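Local atomic coordinates of putative sugar isomerase (Parabacteroides distasonis, PDB entry 3LMZ), a protein that probably acts as a sugar isomerase or related enzyme of the xylose isomerase-like TIM-barrel family, though its substrate is not established. Residues A[142-154]-A[170-184]. Numbering follows the deposited sequence. Where two conformers were deposited one is given.
Sequences PDATDVWVHTKDL and NGCDPVADLKKYHTR
Neighbouring outer helices of a TIM barrel, 144-151 and 174-181, meet here through Trp148 and Tyr181 and illustrate how adjacent helices of the outer layer pack side by side. The short helical segments run nearly parallel, 17° between their directions, outside strand 158-163, whose Met160 touches both Ala144 and Tyr181. At the centre Trp148 and Tyr181 form an offset stack: CD1 of Tyr181 sits over one face of the indole, 3.3 Å from Trp148 CD2, with the five-membered ring and the phenol tilted by 26°. Trp148 CG lies anti to the backbone N (chi1 -179°), which carries the indole across to the tyrosine, while Trp148 CB lies over the phenol face as a CH-pi contact. An alanine in place of Trp148 would probably uncover that face of Tyr181 and leave the aliphatic part of Arg184 without the indole carbon CZ3 it packs on. The phenol is also pinned at its far end, where Tyr181 OH and Thr145 OG1 share a hydrogen bond of 2.9 Å. Close by, a water accepts from Thr145 N and donates to Asp177 OD2, bridging the helices. At their N-terminal ends Asp143 does double duty: OD1 caps its own helix by accepting from Asp146 N, whereas OD2 receives Asn170 ND2 at 3.0 Å from above the carboxylate plane, in a bent bond. The opposite end is closed by Arg184, extended from CG to NE past Trp148 CZ3. Its NH1 donates to the carbonyls of Ile158 and Asp155, while NH2 reaches the turn 151-154. Thr151 O lies over the centre of the guanidinium face, 3.1 Å from Arg184 CZ, and Arg184 NH2 donates to Leu154 O at 3.0 Å.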
ATOM      1  N   PRO A 142      -1.392 -19.700 -22.996  1.00 14.74           N
ATOM      2  CA  PRO A 142      -0.636 -18.471 -22.823  1.00 16.16           C
ATOM      3  C   PRO A 142      -1.459 -17.266 -22.448  1.00 14.83           C
ATOM      4  O   PRO A 142      -0.946 -16.363 -21.746  1.00 15.33           O
ATOM      5  CB  PRO A 142       0.016 -18.233 -24.201  1.00 17.61           C
ATOM      6  CG  PRO A 142      -0.775 -19.021 -25.152  1.00 17.34           C
ATOM      7  CD  PRO A 142      -1.398 -20.180 -24.382  1.00 19.01           C
ATOM      8  N   ASP A 143      -2.724 -17.225 -22.903  1.00 13.35           N
ATOM      9  CA  ASP A 143      -3.550 -16.042 -22.691  1.00 14.39           C
ATOM     10  C   ASP A 143      -5.064 -16.352 -22.578  1.00 14.43           C
ATOM     11  O   ASP A 143      -5.511 -17.499 -22.738  1.00 13.82           O
ATOM     12  CB  ASP A 143      -3.252 -14.962 -23.751  1.00 15.21           C
ATOM     13  CG  ASP A 143      -3.717 -15.351 -25.176  1.00 14.09           C
ATOM     14  OD1 ASP A 143      -4.431 -16.365 -25.360  1.00 15.83           O
ATOM     15  OD2 ASP A 143      -3.304 -14.616 -26.132  1.00 18.09           O
ATOM     16  N   ALA A 144      -5.869 -15.324 -22.366  1.00 13.04           N
ATOM     17  CA  ALA A 144      -7.281 -15.510 -22.100  1.00 12.54           C
ATOM     18  C   ALA A 144      -7.965 -16.064 -23.360  1.00 13.80           C
ATOM     19  O   ALA A 144      -8.807 -16.960 -23.254  1.00 13.56           O
ATOM     20  CB  ALA A 144      -7.894 -14.189 -21.704  1.00 13.52           C
ATOM     21  N   THR A 145      -7.564 -15.599 -24.551  1.00 14.98           N
ATOM     22  CA  THR A 145      -8.172 -16.081 -25.796  1.00 13.92           C
ATOM     23  C   THR A 145      -7.955 -17.553 -25.976  1.00 13.67           C
ATOM     24  O   THR A 145      -8.859 -18.279 -26.401  1.00 14.54           O
ATOM     25  CB  THR A 145      -7.602 -15.341 -27.002  1.00 15.14           C
ATOM     26  OG1 THR A 145      -7.882 -13.947 -26.842  1.00 14.19           O
ATOM     27  CG2 THR A 145      -8.180 -15.924 -28.340  1.00 14.29           C
ATOM     28  N   ASP A 146      -6.763 -18.031 -25.616  1.00 13.45           N
ATOM     29  CA  ASP A 146      -6.491 -19.464 -25.756  1.00 15.07           C
ATOM     30  C   ASP A 146      -7.361 -20.298 -24.818  1.00 13.75           C
ATOM     31  O   ASP A 146      -7.845 -21.351 -25.217  1.00 13.90           O
ATOM     32  CB  ASP A 146      -5.038 -19.783 -25.468  1.00 15.09           C
ATOM     33  CG  ASP A 146      -4.705 -21.223 -25.786  1.00 19.20           C
ATOM     34  OD1 ASP A 146      -4.688 -21.556 -27.002  1.00 21.06           O
ATOM     35  OD2 ASP A 146      -4.500 -22.034 -24.860  1.00 18.07           O
ATOM     36  N   VAL A 147      -7.627 -19.825 -23.623  1.00 13.64           N
ATOM     37  CA  VAL A 147      -8.491 -20.554 -22.721  1.00 14.18           C
ATOM     38  C   VAL A 147      -9.892 -20.517 -23.230  1.00 14.76           C
ATOM     39  O   VAL A 147     -10.552 -21.576 -23.273  1.00 15.24           O
ATOM     40  CB  VAL A 147      -8.451 -20.027 -21.279  1.00 16.04           C
ATOM     41  CG1 VAL A 147      -9.450 -20.810 -20.399  1.00 14.29           C
ATOM     42  CG2 VAL A 147      -7.056 -20.148 -20.714  1.00 15.13           C
ATOM     43  N   TRP A 148     -10.322 -19.368 -23.739  1.00 14.54           N
ATOM     44  CA  TRP A 148     -11.632 -19.225 -24.327  1.00 15.68           C
ATOM     45  C   TRP A 148     -11.853 -20.219 -25.454  1.00 14.28           C
ATOM     46  O   TRP A 148     -12.851 -20.931 -25.471  1.00 15.06           O
ATOM     47  CB  TRP A 148     -11.860 -17.808 -24.822  1.00 15.47           C
ATOM     48  CG  TRP A 148     -13.222 -17.542 -25.429  1.00 15.72           C
ATOM     49  CD1 TRP A 148     -13.550 -17.468 -26.775  1.00 17.63           C
ATOM     50  CD2 TRP A 148     -14.441 -17.344 -24.711  1.00 14.95           C
ATOM     51  NE1 TRP A 148     -14.902 -17.194 -26.908  1.00 17.21           N
ATOM     52  CE2 TRP A 148     -15.469 -17.112 -25.663  1.00 19.64           C
ATOM     53  CE3 TRP A 148     -14.756 -17.274 -23.349  1.00 16.11           C
ATOM     54  CZ2 TRP A 148     -16.788 -16.802 -25.278  1.00 17.70           C
ATOM     55  CZ3 TRP A 148     -16.054 -16.961 -22.980  1.00 16.40           C
ATOM     56  CH2 TRP A 148     -17.052 -16.745 -23.926  1.00 19.21           C
ATOM     57  N   VAL A 149     -10.923 -20.244 -26.410  0.50 15.47           N
ATOM     58  CA  VAL A 149     -11.099 -21.095 -27.589  0.50 16.08           C
ATOM     59  C   VAL A 149     -11.173 -22.575 -27.200  0.50 16.38           C
ATOM     60  O   VAL A 149     -11.892 -23.363 -27.835  0.50 16.06           O
ATOM     61  CB  VAL A 149      -9.966 -20.840 -28.657  0.50 16.73           C
ATOM     62  CG1 VAL A 149      -9.828 -19.352 -28.943  0.50 16.72           C
ATOM     63  CG2 VAL A 149      -8.644 -21.432 -28.206  0.50 18.29           C
ATOM     64  N   HIS A 150     -10.448 -22.963 -26.153  1.00 14.90           N
ATOM     65  CA  HIS A 150     -10.439 -24.381 -25.680  1.00 14.74           C
ATOM     66  C   HIS A 150     -11.613 -24.752 -24.774  1.00 16.41           C
ATOM     67  O   HIS A 150     -11.832 -25.935 -24.511  1.00 19.66           O
ATOM     68  CB  HIS A 150      -9.110 -24.692 -24.998  1.00 16.28           C
ATOM     69  CG  HIS A 150      -7.994 -24.893 -25.964  1.00 18.17           C
ATOM     70  ND1 HIS A 150      -7.189 -23.872 -26.416  1.00 18.89           N
ATOM     71  CD2 HIS A 150      -7.609 -26.004 -26.633  1.00 19.77           C
ATOM     72  CE1 HIS A 150      -6.330 -24.355 -27.298  1.00 19.99           C
ATOM     73  NE2 HIS A 150      -6.551 -25.648 -27.429  1.00 20.20           N
ATOM     74  N   THR A 151     -12.353 -23.763 -24.280  1.00 12.95           N
ATOM     75  CA  THR A 151     -13.449 -24.006 -23.364  1.00 13.96           C
ATOM     76  C   THR A 151     -14.869 -23.576 -23.839  1.00 12.82           C
ATOM     77  O   THR A 151     -15.859 -24.021 -23.237  1.00 13.87           O
ATOM     78  CB  THR A 151     -13.213 -23.382 -21.998  1.00 15.93           C
ATOM     79  OG1 THR A 151     -13.133 -21.957 -22.109  1.00 15.28           O
ATOM     80  CG2 THR A 151     -11.946 -23.939 -21.350  1.00 18.15           C
ATOM     81  N   LYS A 152     -14.973 -22.722 -24.864  1.00 13.52           N
ATOM     82  CA  LYS A 152     -16.241 -22.093 -25.188  1.00 14.89           C
ATOM     83  C   LYS A 152     -17.311 -23.123 -25.602  1.00 13.86           C
ATOM     84  O   LYS A 152     -18.519 -22.867 -25.432  1.00 16.35           O
ATOM     85  CB  LYS A 152     -16.037 -21.054 -26.275  1.00 14.96           C
ATOM     86  CG  LYS A 152     -15.437 -21.597 -27.551  1.00 17.29           C
ATOM     87  CD  LYS A 152     -15.367 -20.574 -28.716  1.00 22.80           C
ATOM     88  CE  LYS A 152     -16.551 -20.741 -29.696  1.00 38.62           C
ATOM     89  NZ  LYS A 152     -16.572 -22.078 -30.440  1.00 38.52           N
ATOM     90  N   ASP A 153     -16.879 -24.284 -26.114  1.00 13.43           N
ATOM     91  CA  ASP A 153     -17.821 -25.294 -26.523  1.00 13.31           C
ATOM     92  C   ASP A 153     -18.062 -26.394 -25.486  1.00 15.19           C
ATOM     93  O   ASP A 153     -18.830 -27.340 -25.753  1.00 16.96           O
ATOM     94  CB  ASP A 153     -17.384 -25.913 -27.855  1.00 13.43           C
ATOM     95  CG  ASP A 153     -17.577 -24.994 -29.034  1.00 20.70           C
ATOM     96  OD1 ASP A 153     -18.362 -24.011 -28.963  1.00 20.17           O
ATOM     97  OD2 ASP A 153     -16.904 -25.263 -30.074  1.00 21.45           O
ATOM     98  N   LEU A 154     -17.369 -26.296 -24.344  1.00 14.19           N
ATOM     99  CA  LEU A 154     -17.459 -27.276 -23.288  1.00 14.94           C
ATOM    100  C   LEU A 154     -18.422 -26.790 -22.179  1.00 14.62           C
ATOM    101  O   LEU A 154     -19.058 -25.750 -22.313  1.00 13.51           O
ATOM    102  CB  LEU A 154     -16.080 -27.588 -22.712  1.00 15.44           C
ATOM    103  CG  LEU A 154     -15.055 -28.100 -23.743  1.00 17.44           C
ATOM    104  CD1 LEU A 154     -13.749 -28.405 -23.033  1.00 21.52           C
ATOM    105  CD2 LEU A 154     -15.619 -29.327 -24.537  1.00 16.80           C
ATOM    106  N   ASN A 170       1.541 -11.269 -22.640  1.00 14.64           N
ATOM    107  CA  ASN A 170       1.324 -11.885 -23.927  1.00 16.77           C
ATOM    108  C   ASN A 170       0.886 -10.875 -25.008  1.00 14.74           C
ATOM    109  O   ASN A 170       0.608 -11.312 -26.161  1.00 15.22           O
ATOM    110  CB  ASN A 170       0.314 -13.041 -23.875  1.00 17.42           C
ATOM    111  CG  ASN A 170       0.630 -14.110 -24.895  1.00 17.13           C
ATOM    112  OD1 ASN A 170       1.766 -14.594 -24.968  1.00 21.96           O
ATOM    113  ND2 ASN A 170      -0.365 -14.469 -25.704  1.00 19.06           N
ATOM    114  N   GLY A 171       0.847  -9.579 -24.701  1.00 16.20           N
ATOM    115  CA  GLY A 171       0.364  -8.580 -25.650  1.00 16.72           C
ATOM    116  C   GLY A 171      -1.155  -8.411 -25.782  1.00 16.94           C
ATOM    117  O   GLY A 171      -1.651  -7.805 -26.756  1.00 19.78           O
ATOM    118  N   CYS A 172      -1.886  -8.856 -24.746  1.00 14.42           N
ATOM    119  CA  CYS A 172      -3.338  -8.818 -24.704  1.00 16.74           C
ATOM    120  C   CYS A 172      -3.751  -7.746 -23.743  1.00 17.69           C
ATOM    121  O   CYS A 172      -2.979  -7.417 -22.837  1.00 19.22           O
ATOM    122  CB  CYS A 172      -3.914 -10.161 -24.292  1.00 14.50           C
ATOM    123  SG  CYS A 172      -3.424 -11.536 -25.369  1.00 19.82           S
ATOM    124  N   ASP A 173      -4.919  -7.153 -23.975  1.00 16.41           N
ATOM    125  CA  ASP A 173      -5.554  -6.166 -23.091  1.00 14.78           C
ATOM    126  C   ASP A 173      -6.436  -6.935 -22.091  1.00 13.72           C
ATOM    127  O   ASP A 173      -7.453  -7.521 -22.468  1.00 14.32           O
ATOM    128  CB  ASP A 173      -6.410  -5.231 -23.952  1.00 15.40           C
ATOM    129  CG  ASP A 173      -7.144  -4.182 -23.157  1.00 19.93           C
ATOM    130  OD1 ASP A 173      -7.310  -4.280 -21.940  1.00 16.58           O
ATOM    131  OD2 ASP A 173      -7.542  -3.202 -23.775  1.00 19.73           O
ATOM    132  N   PRO A 174      -6.022  -6.991 -20.813  1.00 14.79           N
ATOM    133  CA  PRO A 174      -6.819  -7.847 -19.904  1.00 14.52           C
ATOM    134  C   PRO A 174      -8.222  -7.290 -19.629  1.00 14.59           C
ATOM    135  O   PRO A 174      -9.123  -8.028 -19.271  1.00 15.17           O
ATOM    136  CB  PRO A 174      -5.992  -7.849 -18.635  1.00 15.83           C
ATOM    137  CG  PRO A 174      -5.195  -6.605 -18.688  1.00 14.91           C
ATOM    138  CD  PRO A 174      -4.891  -6.342 -20.129  1.00 14.87           C
ATOM    139  N   VAL A 175      -8.387  -5.969 -19.741  1.00 13.70           N
ATOM    140  CA  VAL A 175      -9.687  -5.359 -19.550  1.00 15.32           C
ATOM    141  C   VAL A 175     -10.610  -5.720 -20.733  1.00 15.00           C
ATOM    142  O   VAL A 175     -11.741  -6.099 -20.505  1.00 13.59           O
ATOM    143  CB  VAL A 175      -9.537  -3.808 -19.360  1.00 14.70           C
ATOM    144  CG1 VAL A 175     -10.908  -3.163 -19.210  1.00 16.90           C
ATOM    145  CG2 VAL A 175      -8.587  -3.490 -18.143  1.00 14.83           C
ATOM    146  N   ALA A 176     -10.101  -5.649 -21.976  1.00 15.10           N
ATOM    147  CA  ALA A 176     -10.909  -6.041 -23.147  1.00 14.98           C
ATOM    148  C   ALA A 176     -11.165  -7.550 -23.140  1.00 12.57           C
ATOM    149  O   ALA A 176     -12.257  -8.013 -23.521  1.00 16.96           O
ATOM    150  CB  ALA A 176     -10.276  -5.588 -24.475  1.00 14.71           C
ATOM    151  N   ASP A 177     -10.191  -8.337 -22.648  1.00 13.90           N
ATOM    152  CA  ASP A 177     -10.424  -9.789 -22.531  1.00 13.62           C
ATOM    153  C   ASP A 177     -11.541 -10.088 -21.497  1.00 14.40           C
ATOM    154  O   ASP A 177     -12.399 -10.943 -21.709  1.00 15.17           O
ATOM    155  CB  ASP A 177      -9.126 -10.530 -22.212  1.00 11.75           C
ATOM    156  CG  ASP A 177      -8.220 -10.641 -23.411  1.00 14.40           C
ATOM    157  OD1 ASP A 177      -8.616 -10.272 -24.538  1.00 16.11           O
ATOM    158  OD2 ASP A 177      -7.070 -11.040 -23.220  1.00 14.71           O
ATOM    159  N   LEU A 178     -11.503  -9.381 -20.368  1.00 13.40           N
ATOM    160  CA  LEU A 178     -12.583  -9.517 -19.369  1.00 13.47           C
ATOM    161  C   LEU A 178     -13.965  -9.191 -19.981  1.00 15.19           C
ATOM    162  O   LEU A 178     -14.938  -9.945 -19.765  1.00 15.81           O
ATOM    163  CB  LEU A 178     -12.300  -8.677 -18.107  1.00 13.80           C
ATOM    164  CG  LEU A 178     -13.434  -8.674 -17.063  1.00 14.81           C
ATOM    165  CD1 LEU A 178     -13.702 -10.090 -16.440  1.00 16.70           C
ATOM    166  CD2 LEU A 178     -13.066  -7.638 -15.973  1.00 16.94           C
ATOM    167  N   LYS A 179     -14.043  -8.113 -20.772  0.50 14.62           N
ATOM    168  CA  LYS A 179     -15.302  -7.740 -21.448  0.50 16.17           C
ATOM    169  C   LYS A 179     -15.778  -8.892 -22.350  0.50 16.80           C
ATOM    170  O   LYS A 179     -16.930  -9.308 -22.275  0.50 17.53           O
ATOM    171  CB  LYS A 179     -15.164  -6.456 -22.262  0.50 16.26           C
ATOM    172  CG  LYS A 179     -16.472  -5.981 -22.906  0.50 17.88           C
ATOM    173  CD  LYS A 179     -16.243  -4.872 -23.949  0.50 20.09           C
ATOM    174  CE  LYS A 179     -16.019  -3.519 -23.310  0.50 27.43           C
ATOM    175  NZ  LYS A 179     -15.659  -2.466 -24.318  0.50 30.81           N
ATOM    176  N   LYS A 180     -14.883  -9.411 -23.191  0.50 14.85           N
ATOM    177  CA  LYS A 180     -15.245 -10.504 -24.104  0.50 15.42           C
ATOM    178  C   LYS A 180     -15.678 -11.760 -23.377  0.50 15.33           C
ATOM    179  O   LYS A 180     -16.692 -12.413 -23.741  0.50 16.35           O
ATOM    180  CB  LYS A 180     -14.069 -10.839 -25.033  0.50 16.01           C
ATOM    181  CG  LYS A 180     -13.802  -9.776 -26.073  0.50 19.81           C
ATOM    182  CD  LYS A 180     -12.702 -10.184 -27.048  0.50 20.81           C
ATOM    183  CE  LYS A 180     -11.334 -10.212 -26.391  0.50 24.50           C
ATOM    184  NZ  LYS A 180     -10.229 -10.380 -27.377  0.50 29.91           N
ATOM    185  N   TYR A 181     -14.897 -12.115 -22.367  1.00 13.65           N
ATOM    186  CA  TYR A 181     -14.870 -13.502 -21.846  1.00 13.37           C
ATOM    187  C   TYR A 181     -15.494 -13.674 -20.478  1.00 14.50           C
ATOM    188  O   TYR A 181     -15.414 -14.748 -19.912  1.00 13.77           O
ATOM    189  CB  TYR A 181     -13.434 -14.037 -21.831  1.00 13.64           C
ATOM    190  CG  TYR A 181     -12.699 -13.932 -23.160  1.00 13.12           C
ATOM    191  CD1 TYR A 181     -13.360 -14.217 -24.358  1.00 14.41           C
ATOM    192  CD2 TYR A 181     -11.348 -13.633 -23.235  1.00 15.10           C
ATOM    193  CE1 TYR A 181     -12.700 -14.150 -25.609  1.00 14.22           C
ATOM    194  CE2 TYR A 181     -10.693 -13.534 -24.476  1.00 15.89           C
ATOM    195  CZ  TYR A 181     -11.371 -13.826 -25.654  1.00 16.01           C
ATOM    196  OH  TYR A 181     -10.735 -13.767 -26.877  1.00 17.55           O
ATOM    197  N   HIS A 182     -16.047 -12.605 -19.919  1.00 13.78           N
ATOM    198  CA  HIS A 182     -16.590 -12.635 -18.543  1.00 12.44           C
ATOM    199  C   HIS A 182     -17.466 -13.801 -18.162  1.00 13.79           C
ATOM    200  O   HIS A 182     -17.396 -14.258 -17.013  1.00 14.33           O
ATOM    201  CB  HIS A 182     -17.291 -11.300 -18.169  1.00 15.37           C
ATOM    202  CG  HIS A 182     -18.585 -11.074 -18.856  1.00 13.64           C
ATOM    203  ND1 HIS A 182     -18.685 -10.515 -20.112  1.00 22.62           N
ATOM    204  CD2 HIS A 182     -19.848 -11.376 -18.467  1.00 15.78           C
ATOM    205  CE1 HIS A 182     -19.956 -10.500 -20.474  1.00 22.21           C
ATOM    206  NE2 HIS A 182     -20.678 -11.018 -19.494  1.00 22.47           N
ATOM    207  N   THR A 183     -18.224 -14.342 -19.120  1.00 15.61           N
ATOM    208  CA  THR A 183     -19.086 -15.477 -18.800  1.00 14.84           C
ATOM    209  C   THR A 183     -18.306 -16.741 -18.373  1.00 15.55           C
ATOM    210  O   THR A 183     -18.866 -17.662 -17.728  1.00 16.08           O
ATOM    211  CB  THR A 183     -20.014 -15.813 -19.981  1.00 12.70           C
ATOM    212  OG1 THR A 183     -19.232 -16.047 -21.169  1.00 14.95           O
ATOM    213  CG2 THR A 183     -20.987 -14.622 -20.244  1.00 16.36           C
ATOM    214  N   ARG A 184     -17.023 -16.789 -18.718  1.00 12.52           N
ATOM    215  CA  ARG A 184     -16.138 -17.866 -18.277  1.00 14.05           C
ATOM    216  C   ARG A 184     -14.932 -17.371 -17.461  1.00 14.08           C
ATOM    217  O   ARG A 184     -13.924 -18.017 -17.488  1.00 15.34           O
ATOM    218  CB  ARG A 184     -15.665 -18.666 -19.494  1.00 15.15           C
ATOM    219  CG  ARG A 184     -16.811 -19.436 -20.132  1.00 15.98           C
ATOM    220  CD  ARG A 184     -16.345 -20.189 -21.340  1.00 13.78           C
ATOM    221  NE  ARG A 184     -17.403 -20.941 -22.010  1.00 14.23           N
ATOM    222  CZ  ARG A 184     -17.809 -22.177 -21.697  1.00 14.03           C
ATOM    223  NH1 ARG A 184     -17.290 -22.850 -20.694  1.00 13.26           N
ATOM    224  NH2 ARG A 184     -18.769 -22.770 -22.421  1.00 14.75           N
TER
HETATM  225  O   HOH W   1      -6.108 -12.967 -24.860  1.00 16.59           O
HETATM  226  O   HOH W   2     -19.170 -19.897 -24.015  1.00 27.68           O